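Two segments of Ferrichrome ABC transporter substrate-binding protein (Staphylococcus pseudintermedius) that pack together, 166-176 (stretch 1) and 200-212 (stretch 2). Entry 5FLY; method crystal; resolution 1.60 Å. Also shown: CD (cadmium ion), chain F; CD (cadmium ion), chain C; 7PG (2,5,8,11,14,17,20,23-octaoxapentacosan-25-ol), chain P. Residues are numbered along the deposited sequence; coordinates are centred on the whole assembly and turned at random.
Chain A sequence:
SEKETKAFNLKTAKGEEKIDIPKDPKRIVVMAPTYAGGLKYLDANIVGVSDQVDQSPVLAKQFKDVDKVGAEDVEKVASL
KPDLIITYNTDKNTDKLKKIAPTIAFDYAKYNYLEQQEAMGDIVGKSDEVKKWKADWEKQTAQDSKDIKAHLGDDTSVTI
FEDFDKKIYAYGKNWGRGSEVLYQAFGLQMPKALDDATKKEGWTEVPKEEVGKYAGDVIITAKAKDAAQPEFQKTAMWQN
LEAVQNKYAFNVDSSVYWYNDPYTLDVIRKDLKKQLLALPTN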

# COMPACT_ATOMS: atom_id res chain seq x y z
N LYS A 166 -0.57 -1.29 20.05
CA LYS A 166 -0.92 -0.36 21.13
C LYS A 166 -0.42 1.06 20.86
O LYS A 166 -0.40 1.90 21.76
CB LYS A 166 -0.37 -0.87 22.47
CG LYS A 166 -0.82 -2.29 22.80
CD LYS A 166 -2.34 -2.42 22.86
CE LYS A 166 -2.75 -3.75 23.44
NZ LYS A 166 -4.23 -3.95 23.45
N LYS A 167 -0.03 1.31 19.62
CA LYS A 167 0.32 2.63 19.16
C LYS A 167 -0.65 3.10 18.09
O LYS A 167 -1.45 2.31 17.58
CB LYS A 167 1.75 2.64 18.63
CG LYS A 167 2.78 2.50 19.72
CD LYS A 167 4.18 2.69 19.18
CE LYS A 167 5.19 2.88 20.29
NZ LYS A 167 4.89 4.07 21.16
N ILE A 168 -0.60 4.39 17.77
CA ILE A 168 -1.47 5.00 16.78
C ILE A 168 -0.63 5.56 15.65
O ILE A 168 0.33 6.29 15.89
CB ILE A 168 -2.33 6.12 17.39
CG1 ILE A 168 -3.02 5.62 18.66
CG2 ILE A 168 -3.36 6.63 16.38
CD1 ILE A 168 -3.73 6.68 19.47
N TYR A 169 -1.00 5.24 14.41
CA TYR A 169 -0.32 5.80 13.24
C TYR A 169 -1.30 6.59 12.38
O TYR A 169 -2.49 6.30 12.38
CB TYR A 169 0.33 4.67 12.44
CG TYR A 169 1.35 3.94 13.29
CD1 TYR A 169 2.65 4.41 13.39
CD2 TYR A 169 0.99 2.83 14.03
CE1 TYR A 169 3.58 3.77 14.18
CE2 TYR A 169 1.91 2.18 14.84
CZ TYR A 169 3.21 2.66 14.90
OH TYR A 169 4.14 2.02 15.70
N ALA A 170 -0.82 7.61 11.67
CA ALA A 170 -1.63 8.29 10.66
C ALA A 170 -0.83 8.39 9.37
O ALA A 170 0.40 8.41 9.41
CB ALA A 170 -2.09 9.67 11.13
N TYR A 171 -1.52 8.45 8.24
CA TYR A 171 -0.85 8.30 6.94
C TYR A 171 -0.96 9.49 6.00
O TYR A 171 -1.93 10.25 6.04
CB TYR A 171 -1.38 7.04 6.26
CG TYR A 171 -1.06 5.86 7.12
CD1 TYR A 171 0.24 5.41 7.24
CD2 TYR A 171 -2.04 5.25 7.90
CE1 TYR A 171 0.56 4.36 8.07
CE2 TYR A 171 -1.73 4.20 8.74
CZ TYR A 171 -0.42 3.76 8.82
OH TYR A 171 -0.06 2.72 9.64
N GLY A 172 0.11 9.67 5.22
CA GLY A 172 0.11 10.56 4.08
C GLY A 172 -0.67 9.98 2.91
O GLY A 172 -1.40 9.01 3.07
N LYS A 173 -0.52 10.57 1.72
CA LYS A 173 -1.37 10.17 0.60
C LYS A 173 -0.97 8.86 -0.10
O LYS A 173 -1.72 8.36 -0.93
CB LYS A 173 -1.42 11.30 -0.44
CG LYS A 173 -2.03 12.59 0.12
CD LYS A 173 -2.31 13.62 -0.99
CE LYS A 173 -3.01 14.86 -0.43
NZ LYS A 173 -2.13 15.61 0.52
N ASN A 174 0.18 8.29 0.24
CA ASN A 174 0.63 7.09 -0.46
C ASN A 174 1.40 6.14 0.47
O ASN A 174 2.57 5.83 0.22
CB ASN A 174 1.51 7.50 -1.67
CG ASN A 174 1.54 6.46 -2.79
OD1 ASN A 174 0.86 6.60 -3.80
ND2 ASN A 174 2.38 5.44 -2.63
N TRP A 175 0.74 5.69 1.54
CA TRP A 175 1.36 4.72 2.45
C TRP A 175 0.42 3.56 2.78
O TRP A 175 0.44 3.01 3.88
CB TRP A 175 1.83 5.42 3.72
CG TRP A 175 3.10 4.83 4.24
CD1 TRP A 175 3.23 3.80 5.12
CD2 TRP A 175 4.43 5.19 3.85
NE1 TRP A 175 4.57 3.51 5.32
CE2 TRP A 175 5.32 4.36 4.55
CE3 TRP A 175 4.96 6.17 3.00
CZ2 TRP A 175 6.70 4.45 4.42
CZ3 TRP A 175 6.33 6.27 2.88
CH2 TRP A 175 7.18 5.41 3.58
N GLY A 176 -0.39 3.16 1.81
CA GLY A 176 -1.34 2.09 2.03
C GLY A 176 -2.43 2.51 2.99
O GLY A 176 -2.70 3.70 3.15
N LYS A 200 6.94 14.72 5.34
CA LYS A 200 8.37 14.43 5.27
C LYS A 200 8.69 12.95 5.12
O LYS A 200 9.56 12.58 4.33
CB LYS A 200 9.08 14.97 6.52
CG LYS A 200 9.08 16.49 6.61
CD LYS A 200 10.01 16.99 7.72
CE LYS A 200 10.00 18.51 7.80
NZ LYS A 200 10.88 19.04 8.88
N GLU A 201 7.98 12.10 5.86
CA GLU A 201 8.28 10.68 5.89
C GLU A 201 7.18 9.83 5.26
O GLU A 201 7.41 8.66 4.99
CB GLU A 201 8.52 10.21 7.33
CG GLU A 201 9.60 10.98 8.08
CD GLU A 201 10.86 11.18 7.27
OE1 GLU A 201 11.24 10.24 6.52
OE2 GLU A 201 11.47 12.27 7.37
N GLY A 202 6.00 10.41 5.05
CA GLY A 202 4.89 9.72 4.41
C GLY A 202 3.86 9.14 5.36
O GLY A 202 2.81 8.68 4.96
N TRP A 203 4.18 9.22 6.65
CA TRP A 203 3.36 8.67 7.71
C TRP A 203 3.88 9.22 9.02
O TRP A 203 4.98 9.78 9.05
CB TRP A 203 3.45 7.15 7.74
CG TRP A 203 4.86 6.69 8.02
CD1 TRP A 203 5.86 6.53 7.12
CD2 TRP A 203 5.41 6.38 9.30
NE1 TRP A 203 7.02 6.13 7.76
CE2 TRP A 203 6.76 6.02 9.10
CE3 TRP A 203 4.90 6.35 10.60
CZ2 TRP A 203 7.60 5.64 10.15
CZ3 TRP A 203 5.73 5.97 11.64
CH2 TRP A 203 7.07 5.63 11.40
N THR A 204 3.14 9.03 10.10
CA THR A 204 3.65 9.39 11.41
C THR A 204 3.00 8.59 12.52
O THR A 204 1.86 8.16 12.40
CB THR A 204 3.44 10.89 11.70
OG1 THR A 204 4.12 11.23 12.91
CG2 THR A 204 1.95 11.23 11.79
N GLU A 205 3.74 8.39 13.60
CA GLU A 205 3.13 7.95 14.85
C GLU A 205 2.42 9.16 15.45
O GLU A 205 2.91 10.29 15.35
CB GLU A 205 4.16 7.38 15.84
CG GLU A 205 3.47 6.95 17.13
CD GLU A 205 4.34 6.21 18.13
OE1 GLU A 205 5.52 5.88 17.82
OE2 GLU A 205 3.81 5.93 19.24
N VAL A 206 1.26 8.92 16.05
CA VAL A 206 0.44 9.96 16.67
C VAL A 206 0.39 9.69 18.17
O VAL A 206 -0.13 8.66 18.58
CB VAL A 206 -1.00 9.97 16.08
CG1 VAL A 206 -1.87 11.00 16.77
CG2 VAL A 206 -0.97 10.25 14.59
N PRO A 207 0.96 10.59 18.98
CA PRO A 207 0.71 10.43 20.42
C PRO A 207 -0.79 10.45 20.74
O PRO A 207 -1.54 11.21 20.12
CB PRO A 207 1.44 11.63 21.04
CG PRO A 207 2.45 12.03 20.00
CD PRO A 207 1.77 11.79 18.70
N LYS A 208 -1.22 9.64 21.69
CA LYS A 208 -2.65 9.41 21.87
C LYS A 208 -3.37 10.70 22.26
O LYS A 208 -4.55 10.87 21.93
CB LYS A 208 -2.92 8.34 22.93
CG LYS A 208 -2.56 8.73 24.35
CD LYS A 208 -2.81 7.56 25.28
CE LYS A 208 -2.36 7.87 26.69
NZ LYS A 208 -2.66 6.76 27.64
N GLU A 209 -2.67 11.60 22.93
CA GLU A 209 -3.26 12.87 23.35
C GLU A 209 -3.51 13.84 22.18
O GLU A 209 -4.16 14.86 22.37
CB GLU A 209 -2.36 13.55 24.38
CG GLU A 209 -2.16 12.74 25.69
CD GLU A 209 -1.02 11.72 25.63
OE1 GLU A 209 -0.18 11.75 24.70
OE2 GLU A 209 -0.95 10.87 26.53
N GLU A 210 -2.99 13.52 21.00
CA GLU A 210 -2.99 14.46 19.88
C GLU A 210 -3.91 14.00 18.75
O GLU A 210 -3.93 14.61 17.68
CB GLU A 210 -1.57 14.66 19.35
CG GLU A 210 -0.60 15.21 20.38
CD GLU A 210 0.67 15.77 19.75
OE1 GLU A 210 0.56 16.72 18.94
OE2 GLU A 210 1.77 15.28 20.06
N VAL A 211 -4.67 12.95 18.98
CA VAL A 211 -5.59 12.44 17.95
C VAL A 211 -6.48 13.54 17.35
O VAL A 211 -6.59 13.64 16.12
CB VAL A 211 -6.45 11.29 18.53
CG1 VAL A 211 -7.66 11.00 17.67
CG2 VAL A 211 -5.58 10.05 18.66
N GLY A 212 -7.06 14.38 18.19
CA GLY A 212 -7.96 15.42 17.74
C GLY A 212 -7.33 16.46 16.83
O GLY A 212 -8.01 17.06 16.01
CD CD F . 1.10 10.12 25.81
CD CD C . 2.82 16.65 18.50
C2 7PG P . 2.92 -4.12 7.08
O1 7PG P . 2.25 -4.37 8.28
C3 7PG P . 1.96 -3.20 9.01
C4 7PG P . 2.98 -3.03 10.13
O2 7PG P . 2.52 -2.10 11.08
C5 7PG P . 2.13 -0.86 10.56
C6 7PG P . 2.49 0.28 11.50
O3 7PG P . 2.84 1.41 10.74
C7 7PG P . 4.18 1.49 10.33
C8 7PG P . 4.31 2.59 9.26
O4 7PG P . 5.59 2.65 8.69
C9 7PG P . 6.00 1.47 8.07
C10 7PG P . 7.00 1.69 6.93
O5 7PG P . 6.77 0.66 6.00
C11 7PG P . 7.33 0.79 4.72
C12 7PG P . 6.55 -0.08 3.74
O6 7PG P . 5.97 0.72 2.73
C13 7PG P . 4.62 1.06 2.88
C14 7PG P . 3.74 -0.18 2.68
O7 7PG P . 2.64 0.18 1.90
C15 7PG P . 2.11 -0.86 1.12
O HOH W 1 0.96 6.25 19.42
O HOH W 2 2.42 8.86 2.06
O HOH W 3 3.59 18.07 16.86

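The two stretches pair as antiparallel beta strands, joined by a short ladder of backbone hydrogen bonds and flanked by an aromatic cluster on one face, with apolar packing among Ile-168, Ala-170 and Val-206 on the side of Ala-170 and Thr-204. Ala-170 and Thr-204 form the central hydrogen-bonded pair: Ala-170 N donates to Thr-204 O at 2.8 Å, and Thr-204 N returns the bond to Ala-170 O at 2.9 Å. The ladder extends through Val-206 N to Ile-168 O (2.8 Å) and ends with Gly-172 N to Gly-202 O (2.9 Å).

Tyr-169, Tyr-171 and Trp-203 share one face, where their broad rings line the bound 7PG chain. Trp-175 joins them from beyond the strand; its ring lies between 7PG on one face and Trp-203 on the other, with Trp-203 CB over its five-membered ring. Gly-202 suits this corner because a CB would clash with Trp-175 CE3, and its backbone angles by themselves call for glycine.

On the face of Ala-170, the small methyl lets Val-206 pack close, Ala-170 CB lying 3.7 Å from Val-206 CG2. Ile-168 is long enough for its CD1 to reach Val-211 CG2 at 3.9 Å. On the face shared with Tyr-169, the long side chain of Glu-205 reaches the exposed Lys-167, and the opposite charges make a salt bridge, Lys-167 NZ to Glu-205 OE2 at 2.9 Å.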